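Local coordinates for putative phosphatase (DUF442) (Shewanella putrefaciens CN-32, PDB 3GXH), which is a putative phosphatase that probably hydrolyses phosphate esters, with a fold related to the tyrosine and dual-specificity phosphatases, at residues Ser34-Gln38 and Ala39-Val43. Numbering follows the deposited sequence.
Sequences SLLKQ and AGVDV
Leu-36 and Val-41 lie side by side and point the same way, where helix 30-38 ends and the chain turns toward strand 43-46. Val-41 CB lies 3.4 Å from Leu-36 O. CG2 stands anti to the carbonyl carbon of Val-41, which carries it back toward the helix: it touches the same oxygen, and Val-41 CG2 packs 3.9 Å from Leu-36 CD2. Both side chains also touch Leu-101 of strand 100-103, where the end of the helix packs on the sheet.

The backbone explains how the two residues come together. Gly-40, with phi at 103°, ends the helical path in a Schellman motif, and the chain turns off toward strand 43-46. Gly-40 N bonds to Lys-37 O at 2.9 Å, and Val-41 N closes the wider loop onto Leu-36 O at 3.0 Å. Just before them, Ala-39 N bonds to Leu-35 O in the helical i to i-4 pattern, with a weak second bond to Leu-36 O. Ala-39 CB lies equally close to those two carbonyl oxygens, and the methyl also touches Leu-9.

On the solvent side, the side chain of Lys-37 can be followed from CB to its tip. From CB, which points away from the turn, CG stands anti to the backbone N (chi1 176°). The chain then bends at chi2, bringing Lys-37 CD alongside Val-41 O at 4.1 Å. From there it runs extended through CE, and at the tip Lys-37 NZ donates to Gly-67 O and, at 3.0 Å, to a water. The water in turn donates to Val-41 O at 2.7 Å and to Asp-42 OD1, bridging lysine and aspartate whose charged atoms do not meet directly. The other carboxylate oxygen, OD2, accepts from Asp-99 N, at the entrance to strand 100-103.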
loop_
_atom_site.group_PDB
_atom_site.type_symbol
_atom_site.label_atom_id
_atom_site.label_comp_id
_atom_site.label_asym_id
_atom_site.label_seq_id
_atom_site.Cartn_x
_atom_site.Cartn_y
_atom_site.Cartn_z
ATOM N N SER A 34 -9.975 -12.977 2.706
ATOM C CA SER A 34 -9.982 -14.339 2.143
ATOM C C SER A 34 -9.808 -14.341 0.627
ATOM O O SER A 34 -9.119 -15.206 0.064
ATOM C CB SER A 34 -11.251 -15.076 2.566
ATOM O OG SER A 34 -11.154 -15.391 3.961
ATOM N N LEU A 35 -10.424 -13.376 -0.047
ATOM C CA LEU A 35 -10.284 -13.278 -1.510
ATOM C C LEU A 35 -8.814 -12.979 -1.865
ATOM O O LEU A 35 -8.255 -13.523 -2.811
ATOM C CB LEU A 35 -11.179 -12.168 -2.087
ATOM C CG LEU A 35 -12.686 -12.346 -1.854
ATOM C CD1 LEU A 35 -13.380 -11.141 -2.465
ATOM C CD2 LEU A 35 -13.162 -13.639 -2.510
ATOM N N LEU A 36 -8.183 -12.104 -1.088
ATOM C CA LEU A 36 -6.761 -11.805 -1.270
ATOM C C LEU A 36 -5.908 -13.057 -1.143
ATOM O O LEU A 36 -5.022 -13.307 -1.993
ATOM C CB LEU A 36 -6.293 -10.733 -0.276
ATOM C CG LEU A 36 -6.832 -9.346 -0.671
ATOM C CD1 LEU A 36 -6.862 -8.414 0.574
ATOM C CD2 LEU A 36 -5.986 -8.712 -1.850
ATOM N N LYS A 37 -6.140 -13.849 -0.121
ATOM C CA LYS A 37 -5.386 -15.085 0.037
ATOM C C LYS A 37 -5.582 -15.997 -1.181
ATOM O O LYS A 37 -4.637 -16.588 -1.699
ATOM C CB LYS A 37 -5.799 -15.832 1.304
ATOM C CG LYS A 37 -5.110 -17.219 1.517
ATOM C CD LYS A 37 -3.620 -17.066 1.726
ATOM C CE LYS A 37 -2.934 -18.419 1.856
ATOM N NZ LYS A 37 -1.501 -18.255 2.300
ATOM N N GLN A 38 -6.829 -16.148 -1.600
ATOM C CA GLN A 38 -7.149 -17.038 -2.711
ATOM C C GLN A 38 -6.502 -16.596 -4.004
ATOM O O GLN A 38 -6.204 -17.438 -4.860
ATOM C CB GLN A 38 -8.666 -17.149 -2.851
ATOM C CG GLN A 38 -9.303 -17.978 -1.741
ATOM C CD GLN A 38 -10.782 -17.674 -1.414
ATOM O OE1 GLN A 38 -11.252 -18.014 -0.314
ATOM N NE2 GLN A 38 -11.509 -17.060 -2.338
ATOM N N ALA A 39 -6.267 -15.295 -4.160
ATOM C CA ALA A 39 -5.569 -14.746 -5.341
ATOM C C ALA A 39 -4.061 -14.916 -5.274
ATOM O O ALA A 39 -3.367 -14.607 -6.234
ATOM C CB ALA A 39 -5.896 -13.270 -5.530
ATOM N N GLY A 40 -3.551 -15.355 -4.134
ATOM C CA GLY A 40 -2.112 -15.564 -3.994
ATOM C C GLY A 40 -1.351 -14.499 -3.219
ATOM O O GLY A 40 -0.114 -14.539 -3.168
ATOM N N VAL A 41 -2.052 -13.551 -2.610
ATOM C CA VAL A 41 -1.365 -12.572 -1.805
ATOM C C VAL A 41 -0.767 -13.256 -0.558
ATOM O O VAL A 41 -1.437 -14.063 0.107
ATOM C CB VAL A 41 -2.266 -11.384 -1.391
ATOM C CG1 VAL A 41 -1.528 -10.394 -0.445
ATOM C CG2 VAL A 41 -2.760 -10.675 -2.672
ATOM N N ASP A 42 0.500 -12.940 -0.224
ATOM C CA ASP A 42 1.214 -13.553 0.885
ATOM C C ASP A 42 1.297 -12.636 2.116
ATOM O O ASP A 42 1.353 -13.135 3.230
ATOM C CB ASP A 42 2.652 -13.867 0.453
ATOM C CG ASP A 42 2.745 -14.859 -0.662
ATOM O OD1 ASP A 42 2.175 -15.963 -0.535
ATOM O OD2 ASP A 42 3.395 -14.564 -1.718
ATOM N N VAL A 43 1.398 -11.322 1.889
ATOM C CA VAL A 43 1.681 -10.381 2.965
ATOM C C VAL A 43 0.769 -9.182 2.774
ATOM O O VAL A 43 0.589 -8.687 1.645
ATOM C CB VAL A 43 3.116 -9.888 2.844
ATOM C CG1 VAL A 43 3.467 -8.967 4.050
ATOM C CG2 VAL A 43 4.150 -11.026 2.639
HETATM O O HOH W 1 -0.557 -16.627 -0.086
#